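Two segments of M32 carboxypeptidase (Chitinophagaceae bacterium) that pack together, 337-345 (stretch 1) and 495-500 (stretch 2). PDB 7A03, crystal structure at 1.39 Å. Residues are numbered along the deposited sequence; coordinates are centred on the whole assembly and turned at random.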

ATOM      1  N   PHE A 337     -12.658 -22.745  10.204  1.00 16.86           N
ATOM      2  CA  PHE A 337     -12.652 -21.626   9.275  1.00 14.57           C
ATOM      3  C   PHE A 337     -11.581 -20.605   9.656  1.00 14.45           C
ATOM      4  O   PHE A 337     -10.832 -20.121   8.794  1.00 16.65           O
ATOM      5  CB  PHE A 337     -14.044 -20.995   9.239  1.00 16.32           C
ATOM      6  CG  PHE A 337     -14.167 -19.890   8.237  1.00 14.67           C
ATOM      7  CD1 PHE A 337     -14.444 -20.167   6.904  1.00 15.40           C
ATOM      8  CD2 PHE A 337     -14.008 -18.573   8.630  1.00 14.97           C
ATOM      9  CE1 PHE A 337     -14.552 -19.144   5.976  1.00 14.28           C
ATOM     10  CE2 PHE A 337     -14.110 -17.556   7.705  1.00 15.52           C
ATOM     11  CZ  PHE A 337     -14.385 -17.845   6.389  1.00 16.37           C
ATOM     12  N   TYR A 338     -11.476 -20.293  10.952  1.00 15.99           N
ATOM     13  CA  TYR A 338     -10.495 -19.324  11.447  1.00 17.59           C
ATOM     14  C   TYR A 338      -9.070 -19.781  11.143  1.00 17.09           C
ATOM     15  O   TYR A 338      -8.232 -19.004  10.644  1.00 16.25           O
ATOM     16  CB  TYR A 338     -10.724 -19.157  12.950  1.00 18.40           C
ATOM     17  CG  TYR A 338      -9.673 -18.388  13.709  1.00 16.01           C
ATOM     18  CD1 TYR A 338      -9.411 -17.049  13.428  1.00 15.35           C
ATOM     19  CD2 TYR A 338      -8.954 -18.998  14.718  1.00 16.56           C
ATOM     20  CE1 TYR A 338      -8.452 -16.351  14.133  1.00 17.44           C
ATOM     21  CE2 TYR A 338      -7.996 -18.304  15.427  1.00 19.94           C
ATOM     22  CZ  TYR A 338      -7.747 -16.986  15.129  1.00 17.79           C
ATOM     23  OH  TYR A 338      -6.790 -16.297  15.845  1.00 19.20           O
ATOM     24  N   LYS A 339      -8.796 -21.059  11.388  1.00 16.19           N
ATOM     25  CA  LYS A 339      -7.470 -21.582  11.087  1.00 17.67           C
ATOM     26  C   LYS A 339      -7.207 -21.565   9.586  1.00 15.94           C
ATOM     27  O   LYS A 339      -6.097 -21.240   9.147  1.00 18.20           O
ATOM     28  CB  LYS A 339      -7.329 -22.990  11.659  1.00 17.19           C
ATOM     29  CG  LYS A 339      -7.302 -23.027  13.189  1.00 21.67           C
ATOM     30  CD  LYS A 339      -6.229 -22.083  13.730  1.00 28.51           C
ATOM     31  CE  LYS A 339      -6.303 -21.928  15.245  1.00 34.41           C
ATOM     32  NZ  LYS A 339      -5.164 -21.110  15.752  1.00 35.09           N
ATOM     33  N   ALA A 340      -8.229 -21.864   8.779  1.00 17.58           N
ATOM     34  CA  ALA A 340      -8.034 -21.962   7.336  1.00 14.61           C
ATOM     35  C   ALA A 340      -7.760 -20.601   6.707  1.00 17.09           C
ATOM     36  O   ALA A 340      -6.975 -20.494   5.754  1.00 18.68           O
ATOM     37  CB  ALA A 340      -9.279 -22.582   6.713  1.00 17.02           C
ATOM     38  N   ILE A 341      -8.422 -19.552   7.206  1.00 14.94           N
ATOM     39  CA  ILE A 341      -8.178 -18.212   6.683  1.00 15.66           C
ATOM     40  C   ILE A 341      -6.906 -17.601   7.247  1.00 13.68           C
ATOM     41  O   ILE A 341      -6.499 -16.517   6.803  1.00 15.03           O
ATOM     42  CB  ILE A 341      -9.399 -17.287   6.833  1.00 15.77           C
ATOM     43  CG1 ILE A 341      -9.678 -17.043   8.319  1.00 20.04           C
ATOM     44  CG2 ILE A 341     -10.602 -17.903   6.123  1.00 17.18           C
ATOM     45  CD1 ILE A 341     -10.292 -15.711   8.622  1.00 20.28           C
ATOM     46  N   ASN A 342      -6.276 -18.263   8.219  1.00 14.00           N
ATOM     47  CA  ASN A 342      -4.956 -17.856   8.692  1.00 17.21           C
ATOM     48  C   ASN A 342      -3.873 -18.897   8.396  1.00 15.45           C
ATOM     49  O   ASN A 342      -3.100 -19.266   9.286  1.00 25.24           O
ATOM     50  CB  ASN A 342      -5.020 -17.582  10.189  1.00 15.60           C
ATOM     51  CG  ASN A 342      -5.754 -16.315  10.507  1.00 15.48           C
ATOM     52  OD1 ASN A 342      -5.239 -15.217  10.290  1.00 16.75           O
ATOM     53  ND2 ASN A 342      -6.954 -16.452  11.050  1.00 15.77           N
ATOM     54  N   HIS A 343      -3.805 -19.369   7.152  1.00 19.05           N
ATOM     55  CA  HIS A 343      -2.844 -20.394   6.764  1.00 17.11           C
ATOM     56  C   HIS A 343      -1.510 -19.753   6.382  1.00 17.42           C
ATOM     57  O   HIS A 343      -1.449 -18.924   5.467  1.00 21.18           O
ATOM     58  CB  HIS A 343      -3.370 -21.239   5.608  1.00 24.57           C
ATOM     59  CG  HIS A 343      -2.429 -22.329   5.198  1.00 28.06           C
ATOM     60  ND1 HIS A 343      -2.171 -23.426   5.991  1.00 37.58           N
ATOM     61  CD2 HIS A 343      -1.664 -22.478   4.090  1.00 31.65           C
ATOM     62  CE1 HIS A 343      -1.295 -24.208   5.386  1.00 34.80           C
ATOM     63  NE2 HIS A 343      -0.973 -23.657   4.232  1.00 31.75           N
ATOM     64  N   VAL A 344      -0.442 -20.163   7.063  1.00 17.39           N
ATOM     65  CA  VAL A 344       0.900 -19.627   6.838  1.00 18.66           C
ATOM     66  C   VAL A 344       1.733 -20.662   6.099  1.00 21.38           C
ATOM     67  O   VAL A 344       1.827 -21.821   6.530  1.00 24.20           O
ATOM     68  CB  VAL A 344       1.566 -19.223   8.163  1.00 21.04           C
ATOM     69  CG1 VAL A 344       3.073 -19.043   7.986  1.00 20.77           C
ATOM     70  CG2 VAL A 344       0.938 -17.956   8.693  1.00 18.87           C
ATOM     71  N   GLN A 345       2.375 -20.230   5.006  1.00 19.95           N
ATOM     72  CA  GLN A 345       3.127 -21.152   4.172  1.00 22.76           C
ATOM     73  C   GLN A 345       4.171 -20.378   3.382  1.00 19.61           C
ATOM     74  O   GLN A 345       3.811 -19.495   2.599  1.00 22.06           O
ATOM     75  CB  GLN A 345       2.161 -21.823   3.198  1.00 30.33           C
ATOM     76  CG  GLN A 345       2.787 -22.845   2.282  1.00 41.89           C
ATOM     77  CD  GLN A 345       1.765 -23.833   1.764  1.00 48.69           C
ATOM     78  OE1 GLN A 345       1.275 -24.680   2.509  1.00 50.07           O
ATOM     79  NE2 GLN A 345       1.418 -23.716   0.485  1.00 49.52           N
ATOM     80  N   GLY A 495       0.347 -14.145  19.188  1.00 22.64           N
ATOM     81  CA  GLY A 495      -0.911 -14.439  19.851  1.00 22.56           C
ATOM     82  C   GLY A 495      -1.857 -15.231  18.976  1.00 24.89           C
ATOM     83  O   GLY A 495      -2.596 -16.094  19.463  1.00 24.72           O
ATOM     84  N   LYS A 496      -1.838 -14.961  17.669  1.00 20.82           N
ATOM     85  CA  LYS A 496      -2.715 -15.712  16.780  1.00 23.54           C
ATOM     86  C   LYS A 496      -2.141 -17.072  16.389  1.00 20.53           C
ATOM     87  O   LYS A 496      -2.900 -18.039  16.257  1.00 25.99           O
ATOM     88  CB  LYS A 496      -3.048 -14.874  15.541  1.00 27.26           C
ATOM     89  CG  LYS A 496      -3.652 -15.663  14.410  1.00 28.61           C
ATOM     90  CD  LYS A 496      -4.502 -14.776  13.526  1.00 24.76           C
ATOM     91  CE  LYS A 496      -3.669 -13.690  12.893  1.00 20.88           C
ATOM     92  NZ  LYS A 496      -4.465 -13.005  11.828  1.00 15.38           N
ATOM     93  N   PHE A 497      -0.818 -17.194  16.234  1.00 20.08           N
ATOM     94  CA  PHE A 497      -0.233 -18.389  15.624  1.00 21.08           C
ATOM     95  C   PHE A 497       0.421 -19.378  16.596  1.00 21.80           C
ATOM     96  O   PHE A 497       0.692 -20.516  16.190  1.00 27.53           O
ATOM     97  CB  PHE A 497       0.775 -17.980  14.538  1.00 20.09           C
ATOM     98  CG  PHE A 497       0.140 -17.340  13.351  1.00 18.62           C
ATOM     99  CD1 PHE A 497      -0.644 -18.101  12.487  1.00 20.55           C
ATOM    100  CD2 PHE A 497       0.284 -15.982  13.105  1.00 20.15           C
ATOM    101  CE1 PHE A 497      -1.244 -17.517  11.395  1.00 21.40           C
ATOM    102  CE2 PHE A 497      -0.314 -15.392  12.009  1.00 22.63           C
ATOM    103  CZ  PHE A 497      -1.082 -16.160  11.153  1.00 28.41           C
ATOM    104  N   LEU A 498       0.678 -19.000  17.853  1.00 20.13           N
ATOM    105  CA  LEU A 498       1.568 -19.790  18.704  1.00 22.78           C
ATOM    106  C   LEU A 498       0.942 -20.442  19.928  1.00 35.14           C
ATOM    107  O   LEU A 498       1.582 -21.313  20.526  1.00 45.52           O
ATOM    108  CB  LEU A 498       2.740 -18.934  19.197  1.00 25.56           C
ATOM    109  CG  LEU A 498       3.949 -18.954  18.280  1.00 28.64           C
ATOM    110  CD1 LEU A 498       5.186 -18.549  19.060  1.00 30.74           C
ATOM    111  CD2 LEU A 498       4.127 -20.327  17.644  1.00 29.46           C
ATOM    112  N   ARG A 499      -0.240 -20.032  20.350  1.00 33.48           N
ATOM    113  CA  ARG A 499      -0.849 -20.601  21.546  1.00 32.82           C
ATOM    114  C   ARG A 499      -2.221 -21.184  21.234  1.00 36.51           C
ATOM    115  O   ARG A 499      -3.176 -21.025  21.996  1.00 36.61           O
ATOM    116  CB  ARG A 499      -0.896 -19.592  22.695  1.00 32.65           C
ATOM    117  CG  ARG A 499      -1.091 -18.147  22.250  1.00 36.79           C
ATOM    118  CD  ARG A 499      -1.475 -17.230  23.413  1.00 39.10           C
ATOM    119  NE  ARG A 499      -2.313 -16.123  22.948  1.00 39.83           N
ATOM    120  CZ  ARG A 499      -3.634 -16.203  22.805  1.00 44.68           C
ATOM    121  NH1 ARG A 499      -4.327 -15.154  22.372  1.00 43.63           N
ATOM    122  NH2 ARG A 499      -4.264 -17.333  23.108  1.00 43.42           N
ATOM    123  N   GLY A 500      -2.323 -21.875  20.104  1.00 41.63           N
ATOM    124  CA  GLY A 500      -3.583 -22.440  19.666  1.00 40.86           C
ATOM    125  C   GLY A 500      -4.407 -21.453  18.865  1.00 48.84           C
ATOM    126  O   GLY A 500      -5.531 -21.759  18.471  1.00 53.80           O
TER
HETATM  127  O   HOH W   1      -5.456 -18.002  17.359  1.00 26.83           O

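Two helix ends, far apart in sequence, meet in a small, mainly polar contact in which two lysines, one from each stretch, reach across to oxygen acceptors, and a phenylalanine ring adds an apolar patch. The contact buries 320 Å² in total, and the backbones stay well apart: the nearest CA atoms, those of N342 and F497, lie 8.4 Å from each other, so side chains do most of the bridging. Stretch 1 leaves its helix and runs on as loop through N342 and V344, whose CA-to-CB bonds both point toward stretch 2. The CA-to-CB bond of K496 points toward stretch 1, and its long chain carries NZ to N342 OD1, where it donates a hydrogen bond of 2.8 Å. The N342 amide is used on both sides: while OD1 accepts from the lysine, ND2 donates to Y338 O at 2.9 Å, tying the side chain back to the preceding helix and helping to orient the carbonyl group. On its way, K496 passes the tyrosine, with CG 3.5 Å from Y338 OH. That hydroxyl is also linked to the other backbone through water 1, which lies 2.6 Å from Y338 OH and donates to K496 O at 2.8 Å. K339 makes the reciprocal reach. Its CA-to-CB bond points sideways, but the extended outer part of the chain brings NZ to G500 O, a 2.8 Å hydrogen bond from a charged donor to a backbone carbonyl. G500 has a positive phi of 87°, and a CB there would be jammed against the carbonyl O of R499. F497 supplies the apolar part: its CE1 lies 3.5 Å from V344 CG2, in van der Waals contact. N342 O lies 3.3 Å from F497 CE1, at the edge of the ring and near its plane, which places the weakly positive ring rim near a carbonyl oxygen.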